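FYVE, RhoGEF and PH domain-containing protein 5 (Homo sapiens, PDB 3MPX) activates the small GTPase CDC42 by exchanging its bound GDP for GTP, mediating VEGF-induced CDC42 activation. Local coordinates at residues Arg22-Ile26 against Asp182-Leu187; Leu56-Asp60 against Arg69-Arg73; His120-Ile124 against Val169-Leu173. All blocks are in the same frame, centred on the assembly; numbering follows the deposited sequence.

Interaction 1 of 3, residues Arg22-Ile26 against Asp182-Leu187; sequences RALVI and DYLNNL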
loop_
_atom_site.group_PDB
_atom_site.type_symbol
_atom_site.label_atom_id
_atom_site.label_comp_id
_atom_site.label_asym_id
_atom_site.label_seq_id
_atom_site.Cartn_x
_atom_site.Cartn_y
_atom_site.Cartn_z
ATOM N N ARG A 22 -19.789 13.753 -1.123
ATOM C CA ARG A 22 -18.611 13.070 -1.612
ATOM C C ARG A 22 -17.458 13.180 -0.615
ATOM O O ARG A 22 -16.862 12.152 -0.292
ATOM C CB ARG A 22 -18.241 13.591 -2.999
ATOM C CG ARG A 22 -18.802 12.714 -4.109
ATOM C CD ARG A 22 -18.657 13.324 -5.483
ATOM N NE ARG A 22 -19.510 14.505 -5.623
ATOM C CZ ARG A 22 -19.481 15.336 -6.660
ATOM N NH1 ARG A 22 -18.637 15.127 -7.662
ATOM N NH2 ARG A 22 -20.283 16.392 -6.694
ATOM N N ALA A 23 -17.214 14.387 -0.052
ATOM C CA ALA A 23 -16.165 14.595 0.954
ATOM C C ALA A 23 -16.587 13.997 2.303
ATOM O O ALA A 23 -15.740 13.525 3.063
ATOM C CB ALA A 23 -15.859 16.075 1.096
ATOM N N LEU A 24 -17.909 13.979 2.584
ATOM C CA LEU A 24 -18.437 13.398 3.815
ATOM C C LEU A 24 -18.174 11.882 3.845
ATOM O O LEU A 24 -17.693 11.380 4.864
ATOM C CB LEU A 24 -19.933 13.729 4.015
ATOM C CG LEU A 24 -20.674 13.039 5.191
ATOM C CD1 LEU A 24 -19.958 13.245 6.547
ATOM C CD2 LEU A 24 -22.098 13.514 5.271
ATOM N N VAL A 25 -18.445 11.174 2.735
ATOM C CA VAL A 25 -18.240 9.729 2.634
ATOM C C VAL A 25 -16.728 9.367 2.736
ATOM O O VAL A 25 -16.388 8.290 3.245
ATOM C CB VAL A 25 -18.913 9.199 1.338
ATOM C CG1 VAL A 25 -18.243 7.939 0.799
ATOM C CG2 VAL A 25 -20.393 8.964 1.557
ATOM N N ILE A 26 -15.834 10.254 2.250
ATOM C CA ILE A 26 -14.390 10.017 2.298
ATOM C C ILE A 26 -13.871 10.126 3.766
ATOM O O ILE A 26 -13.041 9.310 4.169
ATOM C CB ILE A 26 -13.630 10.923 1.292
ATOM C CG1 ILE A 26 -14.003 10.525 -0.156
ATOM C CG2 ILE A 26 -12.102 10.853 1.502
ATOM C CD1 ILE A 26 -13.804 11.586 -1.189
ATOM N N ASP A 182 -8.545 12.301 -2.755
ATOM C CA ASP A 182 -9.949 12.190 -3.141
ATOM C C ASP A 182 -10.797 13.192 -2.344
ATOM O O ASP A 182 -11.812 13.680 -2.834
ATOM C CB ASP A 182 -10.456 10.756 -2.993
ATOM C CG ASP A 182 -10.250 9.960 -4.266
ATOM O OD1 ASP A 182 -11.251 9.704 -4.977
ATOM O OD2 ASP A 182 -9.078 9.639 -4.586
ATOM N N TYR A 183 -10.342 13.530 -1.134
ATOM C CA TYR A 183 -10.985 14.492 -0.257
ATOM C C TYR A 183 -10.821 15.909 -0.802
ATOM O O TYR A 183 -11.780 16.673 -0.794
ATOM C CB TYR A 183 -10.382 14.376 1.142
ATOM C CG TYR A 183 -10.991 15.302 2.165
ATOM C CD1 TYR A 183 -12.278 15.081 2.658
ATOM C CD2 TYR A 183 -10.256 16.352 2.707
ATOM C CE1 TYR A 183 -12.825 15.899 3.646
ATOM C CE2 TYR A 183 -10.796 17.181 3.695
ATOM C CZ TYR A 183 -12.083 16.956 4.154
ATOM O OH TYR A 183 -12.615 17.777 5.115
ATOM N N LEU A 184 -9.616 16.241 -1.301
ATOM C CA LEU A 184 -9.269 17.561 -1.843
ATOM C C LEU A 184 -10.073 17.880 -3.110
ATOM O O LEU A 184 -10.505 19.031 -3.276
ATOM C CB LEU A 184 -7.740 17.630 -2.108
ATOM C CG LEU A 184 -7.103 18.953 -2.641
ATOM C CD1 LEU A 184 -6.666 19.871 -1.517
ATOM C CD2 LEU A 184 -5.933 18.648 -3.563
ATOM N N ASN A 185 -10.285 16.864 -3.993
ATOM C CA ASN A 185 -11.027 17.006 -5.259
ATOM C C ASN A 185 -12.502 17.371 -5.057
ATOM O O ASN A 185 -13.144 17.843 -5.994
ATOM C CB ASN A 185 -10.927 15.754 -6.121
ATOM C CG ASN A 185 -9.539 15.384 -6.522
ATOM O OD1 ASN A 185 -8.625 16.206 -6.559
ATOM N ND2 ASN A 185 -9.350 14.107 -6.789
ATOM N N ASN A 186 -13.024 17.160 -3.849
ATOM C CA ASN A 186 -14.398 17.493 -3.524
ATOM C C ASN A 186 -14.499 18.736 -2.646
ATOM O O ASN A 186 -15.609 19.135 -2.291
ATOM C CB ASN A 186 -15.079 16.315 -2.880
ATOM C CG ASN A 186 -15.193 15.162 -3.812
ATOM O OD1 ASN A 186 -15.963 15.172 -4.777
ATOM N ND2 ASN A 186 -14.445 14.132 -3.522
ATOM N N LEU A 187 -13.363 19.350 -2.303
ATOM C CA LEU A 187 -13.366 20.561 -1.484
ATOM C C LEU A 187 -13.419 21.798 -2.370
ATOM O O LEU A 187 -13.041 21.737 -3.551
ATOM C CB LEU A 187 -12.147 20.648 -0.529
ATOM C CG LEU A 187 -12.009 19.607 0.596
ATOM C CD1 LEU A 187 -10.829 19.920 1.452
ATOM C CD2 LEU A 187 -13.232 19.534 1.470
#
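At one end of the elongated helical bundle of the DH (RhoGEF) domain, Ala23 and Ile26 of helix 21-59 pack against Tyr183 of helix 162-184 and Asn186 in the type I turn from Leu184 to Leu187. Ala23 has only a methyl, which is consistent with the close approach of the backbones: its CA is 5.3 Å from Tyr183 CA. Ala23 CB touches the Tyr183 ring at CE1, 4.0 Å away, and the carbonyl oxygen of Ala23 lies in the plane of that ring at its edge. One face of the ring carries Leu187 CD2, offset toward the rim, and this methyl also borders Ala23 CB.

Ile26 divides its work between two branches. A chi1 of -66° sets CG1 beside the backbone N and CG2 anti to it. Ile26 CG2 thereby meets Tyr183 CB at 3.9 Å. At the end of the other branch, Ile26 CD1 rests on the carbonyl oxygen of Asp182, 3.3 Å away, and also borders Asn186 ND2.

The amide of Asn186 is itself tied back to the carbonyl of Asp182, four residues earlier, ND2 giving a weak hydrogen bond to Asp182 O (2.8 Å). Its other end, OD1, abuts the aliphatic part of Arg22, with CB and CD each 3.3 Å from it. The two side chains cross at about a right angle, and the guanidinium and amide planes are 63° apart.

The stronger polar partners lie elsewhere: Tyr183 OH bonds to Glu193 OE1, and Asp182 OD2 to His229 NE2 on helix 218-230. Between the two segments themselves, then, adhesion rests on van der Waals fit, with the amide weakly tied to Asp182 O and the tyrosine hydroxyl bonded to Glu193, outside both segments.

Interaction 2 of 3, residues Leu56-Asp60 against Arg69-Arg73; sequences LDDMD and REELR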
loop_
_atom_site.group_PDB
_atom_site.type_symbol
_atom_site.label_atom_id
_atom_site.label_comp_id
_atom_site.label_asym_id
_atom_site.label_seq_id
_atom_site.Cartn_x
_atom_site.Cartn_y
_atom_site.Cartn_z
ATOM N N LEU A 56 13.636 -10.696 24.191
ATOM C CA LEU A 56 14.895 -9.933 24.241
ATOM C C LEU A 56 15.348 -9.662 25.683
ATOM O O LEU A 56 16.537 -9.816 25.963
ATOM C CB LEU A 56 14.830 -8.632 23.406
ATOM C CG LEU A 56 14.674 -8.761 21.871
ATOM C CD1 LEU A 56 14.534 -7.394 21.216
ATOM C CD2 LEU A 56 15.825 -9.520 21.242
ATOM N N ASP A 57 14.394 -9.360 26.611
ATOM C CA ASP A 57 14.657 -9.178 28.053
ATOM C C ASP A 57 15.270 -10.446 28.669
ATOM O O ASP A 57 16.151 -10.325 29.531
ATOM C CB ASP A 57 13.387 -8.792 28.833
ATOM C CG ASP A 57 12.852 -7.376 28.624
ATOM O OD1 ASP A 57 13.638 -6.488 28.200
ATOM O OD2 ASP A 57 11.649 -7.150 28.902
ATOM N N ASP A 58 14.833 -11.659 28.203
ATOM C CA ASP A 58 15.365 -12.952 28.667
ATOM C C ASP A 58 16.774 -13.181 28.113
ATOM O O ASP A 58 17.642 -13.740 28.798
ATOM C CB ASP A 58 14.463 -14.115 28.226
ATOM C CG ASP A 58 13.104 -14.250 28.886
ATOM O OD1 ASP A 58 12.923 -13.708 29.988
ATOM O OD2 ASP A 58 12.243 -14.963 28.324
HETATM N N MSE A 59 16.987 -12.765 26.854
HETATM C CA MSE A 59 18.249 -12.936 26.130
HETATM C C MSE A 59 19.351 -12.061 26.656
HETATM O O MSE A 59 20.520 -12.318 26.358
HETATM C CB MSE A 59 18.071 -12.700 24.640
HETATM C CG MSE A 59 17.209 -13.732 23.972
HETATM SE SE MSE A 59 16.763 -13.107 22.194
HETATM C CE MSE A 59 15.013 -13.265 22.353
ATOM N N ASP A 60 19.007 -11.042 27.459
ATOM C CA ASP A 60 20.018 -10.191 28.076
ATOM C C ASP A 60 20.966 -11.044 28.937
ATOM O O ASP A 60 22.177 -10.840 28.883
ATOM C CB ASP A 60 19.358 -9.084 28.899
ATOM C CG ASP A 60 18.726 -7.985 28.061
ATOM O OD1 ASP A 60 19.379 -7.521 27.095
ATOM O OD2 ASP A 60 17.607 -7.545 28.406
ATOM N N ARG A 69 20.347 -7.144 19.364
ATOM C CA ARG A 69 19.262 -6.913 20.320
ATOM C C ARG A 69 18.979 -5.404 20.492
ATOM O O ARG A 69 17.816 -4.982 20.470
ATOM C CB ARG A 69 19.637 -7.491 21.691
ATOM C CG ARG A 69 19.504 -9.007 21.852
ATOM C CD ARG A 69 19.203 -9.383 23.311
ATOM N NE ARG A 69 20.069 -8.674 24.268
ATOM C CZ ARG A 69 21.259 -9.106 24.672
ATOM N NH1 ARG A 69 21.733 -10.267 24.240
ATOM N NH2 ARG A 69 21.985 -8.381 25.515
ATOM N N GLU A 70 20.052 -4.592 20.661
ATOM C CA GLU A 70 19.907 -3.148 20.880
ATOM C C GLU A 70 19.278 -2.442 19.687
ATOM O O GLU A 70 18.441 -1.556 19.870
ATOM C CB GLU A 70 21.236 -2.494 21.287
ATOM C CG GLU A 70 21.679 -2.850 22.697
ATOM C CD GLU A 70 20.639 -2.743 23.795
ATOM O OE1 GLU A 70 20.397 -3.760 24.487
ATOM O OE2 GLU A 70 20.054 -1.649 23.954
ATOM N N GLU A 71 19.657 -2.873 18.477
ATOM C CA GLU A 71 19.120 -2.378 17.224
ATOM C C GLU A 71 17.683 -2.855 17.085
ATOM O O GLU A 71 16.818 -2.029 16.794
ATOM C CB GLU A 71 20.013 -2.781 16.053
ATOM C CG GLU A 71 21.242 -1.881 15.925
ATOM C CD GLU A 71 22.252 -2.157 14.824
ATOM O OE1 GLU A 71 21.919 -2.857 13.838
ATOM O OE2 GLU A 71 23.385 -1.637 14.943
ATOM N N LEU A 72 17.389 -4.138 17.429
ATOM C CA LEU A 72 16.005 -4.638 17.442
ATOM C C LEU A 72 15.121 -3.791 18.382
ATOM O O LEU A 72 14.044 -3.340 17.983
ATOM C CB LEU A 72 15.955 -6.089 17.891
ATOM C CG LEU A 72 16.132 -7.113 16.808
ATOM C CD1 LEU A 72 16.668 -8.414 17.385
ATOM C CD2 LEU A 72 14.844 -7.306 16.015
ATOM N N ARG A 73 15.616 -3.532 19.606
ATOM C CA ARG A 73 14.933 -2.725 20.609
ATOM C C ARG A 73 14.617 -1.286 20.133
ATOM O O ARG A 73 13.548 -0.759 20.472
ATOM C CB ARG A 73 15.769 -2.683 21.894
ATOM C CG ARG A 73 15.569 -3.889 22.775
ATOM C CD ARG A 73 15.972 -3.582 24.185
ATOM N NE ARG A 73 15.688 -4.696 25.092
ATOM C CZ ARG A 73 16.584 -5.602 25.459
ATOM N NH1 ARG A 73 17.821 -5.558 24.975
ATOM N NH2 ARG A 73 16.250 -6.565 26.304
#
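Leu56 lays its CB over one face of the Arg73 guanidinium, 3.8 Å above the plane and offset toward the rim. Its two methyls spread over the near side of the facing helix, CD1 on Leu72 CB and CD2 on Arg69 CG, each at 3.8 Å. Beside these apolar contacts a salt-bridge network joins helices 21-59 and 66-98. The Arg73 chain, extended from CG to NE, brings its guanidinium up to two aspartates that both meet NH2. Arg73 NH2 donates to Asp57 OD1 at 3.2 Å and 158°, on the anti side of that oxygen. The Asp60 carboxylate is turned only 14° from the guanidinium plane, so NH1 reaches the syn lone pair of OD1 (3.3 Å) while NH2 makes a weak bond to OD2. Arg69 meets the same Asp60 OD1 through NE, weakly, its plane nearly perpendicular at 88°. Glu70 OE1 adds a salt bridge to Arg73 NH1. A leucine in place of Arg73 would probably leave Asp57 and Glu70 without their mate here, and Asp60 held within the network by the weak Arg69 bond. Beyond this pair, Leu56 and Met59 (selenomethionine) touch Leu144 of helix 142-152, and Leu72 touches Leu134 of helix 117-138.

Interaction 3 of 3, residues His120-Ile124 against Val169-Leu173; sequences HATHI and VVQRL
Leu173 lies over one face of the His120 ring in the buried centre of the DH helical bundle, where helices 117-138 and 162-184 cross. Leu173 CD2 sits 3.7 Å from the centroid of the His120 ring and 7° off its normal, a CH-pi contact over the middle of the face. The other methyl, CD1, borders ND1 of the same ring and also meets Ile124 CD1 tip to tip at 3.8 Å. Val170, with CG1 anti to the backbone N (chi1 -175°), turns that methyl to Ile124 CG1, 3.8 Å away, and its CG2 to the His123 ring. Val169 presents CG1 to the same ring, 3.8 Å from His123 CE1. Side chains fill the interval between the axes of the segments 120-124 and 169-173, which approach to 10.9 Å at a signed crossing angle of -129°.

A second shell holds the NE2 ends of both imidazoles. His120 NE2 is hydrogen-bonded to His86 NE2 of helix 66-98, the two rings standing nearly perpendicular, and His123 NE2 to Tyr130 OH. Val207 of helix 192-214 touches both His120 and Leu173, and Leu41 and Leu44 of helix 21-59 back Val169. Tyr37, from that same helix, bonds through OH to Val169 O.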
loop_
_atom_site.group_PDB
_atom_site.type_symbol
_atom_site.label_atom_id
_atom_site.label_comp_id
_atom_site.label_asym_id
_atom_site.label_seq_id
_atom_site.Cartn_x
_atom_site.Cartn_y
_atom_site.Cartn_z
ATOM N N HIS A 120 6.909 7.621 12.268
ATOM C CA HIS A 120 6.764 6.940 10.979
ATOM C C HIS A 120 8.068 7.056 10.160
ATOM O O HIS A 120 8.586 6.040 9.711
ATOM C CB HIS A 120 5.565 7.492 10.171
ATOM C CG HIS A 120 4.287 6.776 10.480
ATOM N ND1 HIS A 120 4.094 5.437 10.125
ATOM C CD2 HIS A 120 3.200 7.204 11.154
ATOM C CE1 HIS A 120 2.889 5.120 10.561
ATOM N NE2 HIS A 120 2.310 6.149 11.178
ATOM N N ALA A 121 8.619 8.271 10.031
ATOM C CA ALA A 121 9.859 8.554 9.308
ATOM C C ALA A 121 11.035 7.788 9.912
ATOM O O ALA A 121 11.827 7.192 9.182
ATOM C CB ALA A 121 10.140 10.040 9.360
ATOM N N THR A 122 11.113 7.782 11.255
ATOM C CA THR A 122 12.133 7.101 12.046
ATOM C C THR A 122 11.994 5.581 11.889
ATOM O O THR A 122 13.008 4.894 11.788
ATOM C CB THR A 122 12.014 7.593 13.492
ATOM O OG1 THR A 122 12.459 8.943 13.524
ATOM C CG2 THR A 122 12.834 6.796 14.458
ATOM N N HIS A 123 10.740 5.068 11.856
ATOM C CA HIS A 123 10.450 3.643 11.701
ATOM C C HIS A 123 10.894 3.166 10.336
ATOM O O HIS A 123 11.601 2.172 10.248
ATOM C CB HIS A 123 8.964 3.351 11.922
ATOM C CG HIS A 123 8.598 1.897 11.791
ATOM N ND1 HIS A 123 7.520 1.486 11.011
ATOM C CD2 HIS A 123 9.164 0.807 12.358
ATOM C CE1 HIS A 123 7.467 0.174 11.134
ATOM N NE2 HIS A 123 8.439 -0.282 11.929
ATOM N N ILE A 124 10.523 3.918 9.284
ATOM C CA ILE A 124 10.862 3.684 7.879
ATOM C C ILE A 124 12.391 3.611 7.710
ATOM O O ILE A 124 12.870 2.667 7.094
ATOM C CB ILE A 124 10.235 4.836 7.040
ATOM C CG1 ILE A 124 8.754 4.540 6.693
ATOM C CG2 ILE A 124 11.054 5.136 5.787
ATOM C CD1 ILE A 124 7.930 5.733 6.315
ATOM N N VAL A 169 1.899 -1.410 8.489
ATOM C CA VAL A 169 2.095 -0.214 9.314
ATOM C C VAL A 169 2.371 0.987 8.384
ATOM O O VAL A 169 1.609 1.945 8.402
ATOM C CB VAL A 169 3.218 -0.440 10.371
ATOM C CG1 VAL A 169 3.703 0.864 11.016
ATOM C CG2 VAL A 169 2.770 -1.440 11.433
ATOM N N VAL A 170 3.423 0.897 7.538
ATOM C CA VAL A 170 3.903 1.915 6.586
ATOM C C VAL A 170 2.890 2.180 5.436
ATOM O O VAL A 170 2.942 3.224 4.789
ATOM C CB VAL A 170 5.281 1.448 6.031
ATOM C CG1 VAL A 170 5.933 2.490 5.115
ATOM C CG2 VAL A 170 6.223 1.050 7.155
ATOM N N GLN A 171 2.027 1.217 5.154
ATOM C CA GLN A 171 1.048 1.298 4.079
ATOM C C GLN A 171 -0.059 2.369 4.359
ATOM O O GLN A 171 -0.524 3.030 3.421
ATOM C CB GLN A 171 0.485 -0.114 3.830
ATOM C CG GLN A 171 -0.829 -0.209 3.086
ATOM C CD GLN A 171 -1.318 -1.623 3.111
ATOM O OE1 GLN A 171 -1.109 -2.366 2.167
ATOM N NE2 GLN A 171 -1.936 -2.038 4.209
ATOM N N ARG A 172 -0.431 2.571 5.644
ATOM C CA ARG A 172 -1.438 3.570 6.025
ATOM C C ARG A 172 -1.103 4.964 5.484
ATOM O O ARG A 172 -2.014 5.737 5.160
ATOM C CB ARG A 172 -1.561 3.647 7.550
ATOM C CG ARG A 172 -2.794 4.405 8.052
ATOM C CD ARG A 172 -4.121 3.804 7.590
ATOM N NE ARG A 172 -5.238 4.634 8.030
ATOM C CZ ARG A 172 -6.375 4.786 7.370
ATOM N NH1 ARG A 172 -7.334 5.551 7.864
ATOM N NH2 ARG A 172 -6.563 4.178 6.204
ATOM N N LEU A 173 0.210 5.284 5.421
ATOM C CA LEU A 173 0.719 6.550 4.927
ATOM C C LEU A 173 0.349 6.780 3.457
ATOM O O LEU A 173 -0.062 7.881 3.115
ATOM C CB LEU A 173 2.239 6.630 5.155
ATOM C CG LEU A 173 2.732 6.543 6.622
ATOM C CD1 LEU A 173 4.245 6.596 6.688
ATOM C CD2 LEU A 173 2.111 7.647 7.513
#

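All three contacts lie in the helical DH domain, but at different depths. Interaction 3 is wholly buried and nearest the centre of the chain; interactions 1 and 2 are only partly buried and lie on opposite sides of that centre, their own centres about 45 Å apart. Helix 21-59 serves both of these, one near each end, while helix 162-184 is shared by interactions 1 and 3, whose nearest atoms are about 8 Å apart. The chemistry differs too. Interaction 3 is apolar apart from its imidazoles, interaction 1 mixes apolar contacts with a packed amide, and interaction 2 adds direct salt bridges between carboxylates and guanidiniums to a buried leucine contact.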